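Local coordinates for mitotic checkpoint control protein kinase BUB1 (Drosophila melanogaster, PDB 6JKK) that acts in the mitotic checkpoint, probably binding ATP through this kinase domain and phosphorylating CENP-E in the switch from lateral association to end-on capture of spindle microtubules, at residues F95-E100 / I206-S211; P112-I117 / D171-M176; I212-F217 / W243-D248. One frame throughout, in Å; residues are numbered along the deposited sequence.

Interaction 1: residues F95-E100 / I206-S211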
loop_
_atom_site.group_PDB
_atom_site.type_symbol
_atom_site.label_atom_id
_atom_site.label_comp_id
_atom_site.label_asym_id
_atom_site.label_seq_id
_atom_site.Cartn_x
_atom_site.Cartn_y
_atom_site.Cartn_z
ATOM N N PHE A 95 -7.683 -4.540 11.663
ATOM C CA PHE A 95 -9.071 -4.090 11.658
ATOM C C PHE A 95 -9.126 -2.675 12.239
ATOM O O PHE A 95 -9.776 -1.792 11.671
ATOM C CB PHE A 95 -9.950 -5.068 12.460
ATOM C CG PHE A 95 -11.440 -4.913 12.231
ATOM C CD1 PHE A 95 -11.935 -4.235 11.121
ATOM C CD2 PHE A 95 -12.350 -5.441 13.152
ATOM C CE1 PHE A 95 -13.313 -4.092 10.923
ATOM C CE2 PHE A 95 -13.724 -5.306 12.964
ATOM C CZ PHE A 95 -14.209 -4.629 11.854
ATOM N N TYR A 96 -8.416 -2.449 13.344
ATOM C CA TYR A 96 -8.364 -1.115 13.954
ATOM C C TYR A 96 -7.884 -0.037 12.975
ATOM O O TYR A 96 -8.544 0.990 12.815
ATOM C CB TYR A 96 -7.474 -1.103 15.209
ATOM C CG TYR A 96 -7.101 0.309 15.643
ATOM C CD1 TYR A 96 -7.999 1.100 16.352
ATOM C CD2 TYR A 96 -5.856 0.854 15.327
ATOM C CE1 TYR A 96 -7.671 2.400 16.731
ATOM C CE2 TYR A 96 -5.515 2.154 15.704
ATOM C CZ TYR A 96 -6.426 2.917 16.408
ATOM O OH TYR A 96 -6.101 4.201 16.792
ATOM N N ILE A 97 -6.738 -0.271 12.337
ATOM C CA ILE A 97 -6.186 0.706 11.397
ATOM C C ILE A 97 -7.183 1.030 10.282
ATOM O O ILE A 97 -7.419 2.199 9.963
ATOM C CB ILE A 97 -4.855 0.220 10.763
ATOM C CG1 ILE A 97 -3.737 0.138 11.814
ATOM C CG2 ILE A 97 -4.460 1.129 9.591
ATOM C CD1 ILE A 97 -3.390 1.471 12.494
ATOM N N CYS A 98 -7.777 -0.007 9.700
ATOM C CA CYS A 98 -8.700 0.174 8.585
ATOM C C CYS A 98 -9.936 0.948 8.994
ATOM O O CYS A 98 -10.404 1.820 8.260
ATOM C CB CYS A 98 -9.108 -1.174 8.002
ATOM S SG CYS A 98 -7.808 -1.927 7.036
ATOM N N LEU A 99 -10.465 0.635 10.171
ATOM C CA LEU A 99 -11.605 1.377 10.695
ATOM C C LEU A 99 -11.233 2.856 10.850
ATOM O O LEU A 99 -12.013 3.747 10.482
ATOM C CB LEU A 99 -12.042 0.786 12.041
ATOM C CG LEU A 99 -12.736 -0.577 11.968
ATOM C CD1 LEU A 99 -12.817 -1.228 13.348
ATOM C CD2 LEU A 99 -14.130 -0.434 11.366
ATOM N N GLU A 100 -10.040 3.118 11.388
ATOM C CA GLU A 100 -9.607 4.499 11.636
ATOM C C GLU A 100 -9.407 5.256 10.339
ATOM O O GLU A 100 -9.806 6.414 10.226
ATOM C CB GLU A 100 -8.321 4.544 12.470
ATOM C CG GLU A 100 -8.548 4.393 13.972
ATOM C CD GLU A 100 -9.550 5.399 14.515
ATOM O OE1 GLU A 100 -9.229 6.608 14.555
ATOM O OE2 GLU A 100 -10.662 4.983 14.886
ATOM N N ILE A 206 -3.509 -1.371 0.087
ATOM C CA ILE A 206 -4.075 -2.466 0.879
ATOM C C ILE A 206 -3.084 -2.983 1.922
ATOM O O ILE A 206 -1.902 -2.614 1.910
ATOM C CB ILE A 206 -4.461 -3.653 -0.030
ATOM C CG1 ILE A 206 -3.198 -4.298 -0.619
ATOM C CG2 ILE A 206 -5.398 -3.199 -1.156
ATOM C CD1 ILE A 206 -3.423 -5.626 -1.377
ATOM N N ASP A 207 -3.575 -3.853 2.807
ATOM C CA ASP A 207 -2.739 -4.590 3.754
ATOM C C ASP A 207 -2.128 -3.702 4.835
ATOM O O ASP A 207 -0.921 -3.462 4.854
ATOM C CB ASP A 207 -1.658 -5.405 3.026
ATOM C CG ASP A 207 -2.161 -6.763 2.558
ATOM O OD1 ASP A 207 -1.617 -7.288 1.556
ATOM O OD2 ASP A 207 -3.088 -7.314 3.189
ATOM N N PHE A 208 -2.982 -3.249 5.744
ATOM C CA PHE A 208 -2.579 -2.374 6.839
ATOM C C PHE A 208 -2.230 -3.162 8.095
ATOM O O PHE A 208 -2.373 -2.661 9.213
ATOM C CB PHE A 208 -3.694 -1.369 7.122
ATOM C CG PHE A 208 -4.010 -0.493 5.945
ATOM C CD1 PHE A 208 -3.204 0.601 5.647
ATOM C CD2 PHE A 208 -5.096 -0.773 5.124
ATOM C CE1 PHE A 208 -3.480 1.407 4.549
ATOM C CE2 PHE A 208 -5.384 0.029 4.027
ATOM C CZ PHE A 208 -4.574 1.119 3.739
ATOM N N GLY A 209 -1.749 -4.387 7.898
ATOM C CA GLY A 209 -1.502 -5.313 8.993
ATOM C C GLY A 209 -0.443 -4.896 10.001
ATOM O O GLY A 209 -0.480 -5.325 11.156
ATOM N N VAL A 210 0.510 -4.073 9.570
ATOM C CA VAL A 210 1.546 -3.581 10.477
ATOM C C VAL A 210 1.635 -2.056 10.467
ATOM O O VAL A 210 2.689 -1.485 10.747
ATOM C CB VAL A 210 2.935 -4.192 10.160
ATOM C CG1 VAL A 210 2.918 -5.685 10.389
ATOM C CG2 VAL A 210 3.373 -3.883 8.723
ATOM N N SER A 211 0.526 -1.396 10.147
ATOM C CA SER A 211 0.529 0.061 10.039
ATOM C C SER A 211 0.711 0.715 11.405
ATOM O O SER A 211 0.536 0.067 12.442
ATOM C CB SER A 211 -0.745 0.564 9.351
ATOM O OG SER A 211 -0.780 0.133 8.001
#
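The ring of F208 divides the contact: I97 and C98 come to it from one side of its plane, while the opposite face carries the backbone C of I206, two residues earlier in the chain, 4.3 Å above the plane and offset toward the rim. I97 crosses F208 at a slant, its CG2 3.6 Å from F208 CB, the branch also reaching the first ring atoms. C98 has two modelled conformers, and in one of them SG lies 3.5 Å from F208 CD2 and 65° off the ring normal, an oblique sulfur-aromatic contact that is doubtful to that extent. At the ring edge, in its plane, is S211 OG, which is hydrogen-bonded to H180 O.

A type I turn from F208 to S211, with S211 N bonded to F208 O at 3.3 Å, brings S211 CB back to 3.8 Å from I97 CG2. The I97 branch reaches both ends of the turn because CG2 stands opposite the backbone N (CG1 takes chi1 -67°, beside it). The join is apolar and buried.

D207, F208 and G209 form the DFG motif of a protein kinase. D207 points the other way and pairs with K85, a predicted ATP-binding residue, while a glycerol, probably from crystallisation, bonds to the backbone N of D207 and of F208. The F208 ring also meets that of H180, with planes about 65° apart. Helix 92-104 is the αC helix of the kinase fold; C98, F208 and H180, in the order αC, DFG Phe, catalytic-loop His, are consistent with part of the regulatory spine. Helix 24-28 backs the αC helix at L99 and F95, and the loop from strand 203-205 to strand 212-213 packs against it through F208.

Interaction 2: residues P112-I117 / D171-M176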
loop_
_atom_site.group_PDB
_atom_site.type_symbol
_atom_site.label_atom_id
_atom_site.label_comp_id
_atom_site.label_asym_id
_atom_site.label_seq_id
_atom_site.Cartn_x
_atom_site.Cartn_y
_atom_site.Cartn_z
ATOM N N PRO A 112 -12.049 5.420 -2.408
ATOM C CA PRO A 112 -11.684 4.169 -3.093
ATOM C C PRO A 112 -10.189 3.833 -3.038
ATOM O O PRO A 112 -9.801 2.736 -3.467
ATOM C CB PRO A 112 -12.081 4.442 -4.551
ATOM C CG PRO A 112 -13.114 5.522 -4.476
ATOM C CD PRO A 112 -12.655 6.390 -3.342
ATOM N N SER A 113 -9.365 4.744 -2.525
ATOM C CA SER A 113 -7.912 4.569 -2.561
ATOM C C SER A 113 -7.366 3.720 -1.422
ATOM O O SER A 113 -6.171 3.421 -1.398
ATOM C CB SER A 113 -7.206 5.931 -2.527
ATOM O OG SER A 113 -7.772 6.824 -3.457
ATOM N N TYR A 114 -8.221 3.357 -0.469
ATOM C CA TYR A 114 -7.779 2.565 0.675
ATOM C C TYR A 114 -8.683 1.356 0.825
ATOM O O TYR A 114 -9.905 1.484 0.733
ATOM C CB TYR A 114 -7.810 3.413 1.961
ATOM C CG TYR A 114 -7.049 4.708 1.798
ATOM C CD1 TYR A 114 -5.657 4.732 1.865
ATOM C CD2 TYR A 114 -7.717 5.892 1.537
ATOM C CE1 TYR A 114 -4.958 5.913 1.685
ATOM C CE2 TYR A 114 -7.029 7.078 1.355
ATOM C CZ TYR A 114 -5.654 7.081 1.431
ATOM O OH TYR A 114 -4.972 8.265 1.255
ATOM N N ALA A 115 -8.083 0.190 1.049
ATOM C CA ALA A 115 -8.846 -1.039 1.255
ATOM C C ALA A 115 -9.883 -0.829 2.347
ATOM O O ALA A 115 -9.611 -0.149 3.332
ATOM C CB ALA A 115 -7.920 -2.183 1.628
ATOM N N HIS A 116 -11.068 -1.403 2.155
ATOM C CA HIS A 116 -12.145 -1.319 3.138
ATOM C C HIS A 116 -12.488 -2.740 3.560
ATOM O O HIS A 116 -12.684 -3.614 2.706
ATOM C CB HIS A 116 -13.365 -0.615 2.524
ATOM C CG HIS A 116 -14.564 -0.563 3.426
ATOM N ND1 HIS A 116 -15.546 -1.531 3.411
ATOM C CD2 HIS A 116 -14.952 0.353 4.348
ATOM C CE1 HIS A 116 -16.482 -1.220 4.296
ATOM N NE2 HIS A 116 -16.144 -0.083 4.877
ATOM N N ILE A 117 -12.513 -2.989 4.866
ATOM C CA ILE A 117 -12.927 -4.304 5.357
ATOM C C ILE A 117 -14.450 -4.323 5.390
ATOM O O ILE A 117 -15.083 -3.672 6.238
ATOM C CB ILE A 117 -12.268 -4.644 6.723
ATOM C CG1 ILE A 117 -10.757 -4.759 6.543
ATOM C CG2 ILE A 117 -12.823 -5.961 7.320
ATOM C CD1 ILE A 117 -9.976 -5.067 7.812
ATOM N N ASP A 171 0.164 10.845 0.550
ATOM C CA ASP A 171 0.005 12.177 1.128
ATOM C C ASP A 171 -1.256 12.249 1.994
ATOM O O ASP A 171 -1.215 12.712 3.137
ATOM C CB ASP A 171 -0.041 13.230 0.016
ATOM C CG ASP A 171 0.254 14.639 0.516
ATOM O OD1 ASP A 171 1.122 14.803 1.403
ATOM O OD2 ASP A 171 -0.379 15.590 0.010
ATOM N N HIS A 172 -2.376 11.772 1.463
ATOM C CA HIS A 172 -3.622 11.795 2.225
ATOM C C HIS A 172 -3.578 10.840 3.413
ATOM O O HIS A 172 -4.187 11.110 4.449
ATOM C CB HIS A 172 -4.823 11.475 1.331
ATOM C CG HIS A 172 -5.267 12.626 0.482
ATOM N ND1 HIS A 172 -4.677 12.933 -0.727
ATOM C CD2 HIS A 172 -6.238 13.550 0.669
ATOM C CE1 HIS A 172 -5.266 13.995 -1.247
ATOM N NE2 HIS A 172 -6.221 14.386 -0.421
ATOM N N LEU A 173 -2.864 9.725 3.270
ATOM C CA LEU A 173 -2.730 8.786 4.389
ATOM C C LEU A 173 -1.932 9.405 5.539
ATOM O O LEU A 173 -2.301 9.279 6.708
ATOM C CB LEU A 173 -2.067 7.480 3.931
ATOM C CG LEU A 173 -1.991 6.374 4.990
ATOM C CD1 LEU A 173 -3.351 5.720 5.182
ATOM C CD2 LEU A 173 -0.954 5.327 4.625
ATOM N N HIS A 174 -0.828 10.071 5.207
ATOM C CA HIS A 174 0.002 10.688 6.230
ATOM C C HIS A 174 -0.731 11.861 6.894
ATOM O O HIS A 174 -0.558 12.119 8.080
ATOM C CB HIS A 174 1.353 11.107 5.632
ATOM C CG HIS A 174 2.226 9.944 5.263
ATOM N ND1 HIS A 174 3.467 10.095 4.681
ATOM C CD2 HIS A 174 2.032 8.610 5.399
ATOM C CE1 HIS A 174 4.001 8.902 4.478
ATOM N NE2 HIS A 174 3.151 7.984 4.904
ATOM N N ALA A 175 -1.584 12.545 6.139
ATOM C CA ALA A 175 -2.365 13.651 6.693
ATOM C C ALA A 175 -3.333 13.174 7.774
ATOM O O ALA A 175 -3.778 13.956 8.627
ATOM C CB ALA A 175 -3.121 14.365 5.588
ATOM N N MET A 176 -3.670 11.890 7.717
ATOM C CA MET A 176 -4.526 11.257 8.713
ATOM C C MET A 176 -3.708 10.665 9.865
ATOM O O MET A 176 -4.268 10.070 10.788
ATOM C CB MET A 176 -5.384 10.166 8.058
ATOM C CG MET A 176 -6.482 10.704 7.134
ATOM S SD MET A 176 -7.568 9.428 6.445
ATOM C CE MET A 176 -6.566 8.793 5.093
#
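Y114 points its side chain at H172, L173 and M176, near the C-terminal end of helix 156-175. From CB, which already faces that helix, the chain turns with CG beside the backbone N, chi1 -53°, and the ring then reaches forward. Along one flank Y114 CD1 and CE1 run past L173 CD1, CE1 the nearer at 3.9 Å; the two side chains cross at a slant. On the other flank Y114 CE2 is 4.1 Å from M176 CE, and CZ is just as far from that methyl. M176 comes from the opposite direction, and a bend at SD, chi3 -80°, carries its CE to the ring. Both methyls lie on the same side of the ring plane, whereas S113 CB sits 4.0 Å above the other face, offset toward the rim.

In the kinase fold this is the loop after the αC helix, 92-104, resting on the αE helix, 156-175, a place where the N-lobe is tied to the C-lobe; I101 of the αC helix touches both Y114 and L173.

At the tip, Y114 OH comes to 3.2 Å from H172 CB, which stands near the plane of the tyrosine ring at its edge. L173 N is 3.3 Å from the same OH, but at an angle too poor to bond; the hydrogen bond of the hydroxyl is with I169 O, one turn earlier in the helix. H172 leads its imidazole away from the tyrosine, and its ND1 is bonded to D168 O. M176 O accepts a hydrogen bond from R104 NH1.

Interaction 3: residues I212-F217 / W243-D248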
loop_
_atom_site.group_PDB
_atom_site.type_symbol
_atom_site.label_atom_id
_atom_site.label_comp_id
_atom_site.label_asym_id
_atom_site.label_seq_id
_atom_site.Cartn_x
_atom_site.Cartn_y
_atom_site.Cartn_z
ATOM N N ILE A 212 1.077 1.993 11.400
ATOM C CA ILE A 212 1.335 2.730 12.636
ATOM C C ILE A 212 0.385 3.917 12.758
ATOM O O ILE A 212 0.267 4.706 11.822
ATOM C CB ILE A 212 2.783 3.252 12.655
ATOM C CG1 ILE A 212 3.774 2.091 12.548
ATOM C CG2 ILE A 212 3.052 4.093 13.904
ATOM C CD1 ILE A 212 5.200 2.543 12.293
ATOM N N ASP A 213 -0.297 4.042 13.896
ATOM C CA ASP A 213 -1.162 5.192 14.130
ATOM C C ASP A 213 -0.449 6.214 15.007
ATOM O O ASP A 213 -0.307 6.016 16.215
ATOM C CB ASP A 213 -2.493 4.768 14.763
ATOM C CG ASP A 213 -3.461 5.929 14.934
ATOM O OD1 ASP A 213 -3.143 7.058 14.493
ATOM O OD2 ASP A 213 -4.544 5.712 15.514
ATOM N N MET A 214 -0.014 7.310 14.390
ATOM C CA MET A 214 0.726 8.349 15.103
ATOM C C MET A 214 -0.135 9.104 16.116
ATOM O O MET A 214 0.396 9.739 17.030
ATOM C CB MET A 214 1.362 9.330 14.110
ATOM C CG MET A 214 2.390 8.697 13.195
ATOM S SD MET A 214 3.791 8.016 14.100
ATOM C CE MET A 214 4.611 9.521 14.617
ATOM N N LYS A 215 -1.457 9.033 15.960
ATOM C CA LYS A 215 -2.370 9.726 16.871
ATOM C C LYS A 215 -2.412 9.071 18.253
ATOM O O LYS A 215 -2.924 9.653 19.214
ATOM C CB LYS A 215 -3.780 9.823 16.274
ATOM C CG LYS A 215 -3.866 10.716 15.035
ATOM C CD LYS A 215 -5.305 11.146 14.748
ATOM C CE LYS A 215 -5.403 11.952 13.454
ATOM N NZ LYS A 215 -4.677 13.256 13.537
ATOM N N LEU A 216 -1.862 7.865 18.348
ATOM C CA LEU A 216 -1.799 7.144 19.617
ATOM C C LEU A 216 -0.519 7.464 20.387
ATOM O O LEU A 216 -0.314 6.965 21.494
ATOM C CB LEU A 216 -1.899 5.637 19.378
ATOM C CG LEU A 216 -3.247 5.125 18.878
ATOM C CD1 LEU A 216 -3.235 3.612 18.745
ATOM C CD2 LEU A 216 -4.351 5.567 19.814
ATOM N N PHE A 217 0.336 8.297 19.800
ATOM C CA PHE A 217 1.610 8.646 20.416
ATOM C C PHE A 217 1.693 10.151 20.624
ATOM O O PHE A 217 0.948 10.904 19.997
ATOM C CB PHE A 217 2.764 8.166 19.526
ATOM C CG PHE A 217 2.790 6.679 19.319
ATOM C CD1 PHE A 217 2.733 5.814 20.403
ATOM C CD2 PHE A 217 2.863 6.145 18.038
ATOM C CE1 PHE A 217 2.753 4.443 20.221
ATOM C CE2 PHE A 217 2.883 4.776 17.846
ATOM C CZ PHE A 217 2.826 3.924 18.940
ATOM N N TRP A 243 13.074 7.653 12.668
ATOM C CA TRP A 243 12.216 7.782 11.493
ATOM C C TRP A 243 10.752 7.719 11.893
ATOM O O TRP A 243 10.405 7.135 12.916
ATOM C CB TRP A 243 12.497 6.659 10.494
ATOM C CG TRP A 243 12.418 5.302 11.107
ATOM C CD1 TRP A 243 13.450 4.582 11.637
ATOM C CD2 TRP A 243 11.246 4.493 11.258
ATOM N NE1 TRP A 243 12.993 3.375 12.107
ATOM C CE2 TRP A 243 11.640 3.297 11.886
ATOM C CE3 TRP A 243 9.899 4.665 10.923
ATOM C CZ2 TRP A 243 10.736 2.279 12.187
ATOM C CZ3 TRP A 243 9.005 3.656 11.220
ATOM C CH2 TRP A 243 9.424 2.479 11.842
ATOM N N THR A 244 9.901 8.329 11.076
ATOM C CA THR A 244 8.463 8.114 11.145
ATOM C C THR A 244 7.974 7.894 9.720
ATOM O O THR A 244 8.091 6.795 9.181
ATOM C CB THR A 244 7.715 9.308 11.783
ATOM O OG1 THR A 244 8.090 10.525 11.123
ATOM C CG2 THR A 244 8.034 9.414 13.270
ATOM N N TYR A 245 7.459 8.951 9.100
ATOM C CA TYR A 245 6.874 8.848 7.759
ATOM C C TYR A 245 7.891 8.506 6.661
ATOM O O TYR A 245 7.505 8.042 5.585
ATOM C CB TYR A 245 6.109 10.134 7.411
ATOM C CG TYR A 245 5.006 10.457 8.399
ATOM C CD1 TYR A 245 3.739 9.896 8.269
ATOM C CD2 TYR A 245 5.233 11.320 9.464
ATOM C CE1 TYR A 245 2.731 10.185 9.173
ATOM C CE2 TYR A 245 4.235 11.614 10.369
ATOM C CZ TYR A 245 2.987 11.047 10.219
ATOM O OH TYR A 245 1.993 11.344 11.127
ATOM N N GLN A 246 9.179 8.717 6.931
ATOM C CA GLN A 246 10.230 8.401 5.956
ATOM C C GLN A 246 10.163 6.949 5.485
ATOM O O GLN A 246 10.555 6.634 4.351
ATOM C CB GLN A 246 11.625 8.673 6.534
ATOM C CG GLN A 246 11.871 10.106 7.015
ATOM C CD GLN A 246 11.533 10.297 8.483
ATOM O OE1 GLN A 246 10.502 9.827 8.958
ATOM N NE2 GLN A 246 12.410 10.984 9.211
ATOM N N LEU A 247 9.674 6.066 6.356
ATOM C CA LEU A 247 9.589 4.636 6.041
ATOM C C LEU A 247 8.687 4.384 4.835
ATOM O O LEU A 247 8.997 3.554 3.972
ATOM C CB LEU A 247 9.091 3.840 7.257
ATOM C CG LEU A 247 9.058 2.315 7.112
ATOM C CD1 LEU A 247 10.462 1.780 6.844
ATOM C CD2 LEU A 247 8.459 1.639 8.333
ATOM N N ASP A 248 7.566 5.099 4.787
ATOM C CA ASP A 248 6.637 4.994 3.667
ATOM C C ASP A 248 7.216 5.628 2.409
ATOM O O ASP A 248 7.038 5.110 1.308
ATOM C CB ASP A 248 5.316 5.675 4.018
ATOM C CG ASP A 248 4.375 4.764 4.756
ATOM O OD1 ASP A 248 4.754 3.598 5.009
ATOM O OD2 ASP A 248 3.257 5.216 5.082
#
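M214 passes two residues at different angles: it slants across Y245 and stands at about a right angle to T244. The first half of its chain meets the tyrosine hydroxyl, with CG 3.4 Å from Y245 OH and CB 3.7 Å from it; CG is also 3.8 Å from Y245 CZ, in an oblique position to the ring. The chain then bends twice, at chi2 -62° and chi3 -72°, so that its far end swings over to T244, where CE lies 3.7 Å from CG2. I212 makes the third pairing, again near a right angle. Its CD1 reaches W243 CZ3 at 4.1 Å, at the edge of the indole and close to its plane, the six-membered ring being the part presented.

W243 has partners of its own: NE1 bonds to Y225 O, and the ring meets F223. In kinase terms, strand 212-213, which follows the DFG segment and pairs with strand 178-179, packs together with the 3-10 turn after it on the loop leading into the αF helix, 246-261. D248, near the start of that helix, accepts hydrogen bonds from the backbone N of H180 and of A181, as does the αF aspartate of other kinases that steadies the catalytic loop.

Each segment also braces itself. D213 makes an Asx turn, its OD1 taking K215 N at 3.0 Å from above the carboxylate plane, while OD2 is hydrogen-bonded to Y96 OH and salt-bridged to R104. Opposite, T244 N gives Q246 OE1 a short, nearly straight bond of 2.7 Å (163° at the hydrogen), with the donor tilted from the carbonyl plane. The ring of Y245 meets H174 of helix 156-175 with planes about 55° apart.

Overall arrangement
Reading from the N terminus, the first segment met is 95-100, on helix 92-104, and interaction 1 closes its long loop only when the chain reaches 206-211. Inside that loop lies interaction 2, in which 112-117, in the loop between helix 92-104 and strand 119-122, meets the end of helix 156-175. Interaction 3 follows in series, 212-217 closing a short loop onto 243-248 at the head of helix 246-261. Interactions 1 and 2 pack together directly, through F95 and I117. I97 CD1 against D213 CB joins interactions 1 and 3, while H174 NE2 and D248 OD2 join 2 and 3. The three contacts tie the αC helix and DFG segment to the αE and αF helices of the C-lobe.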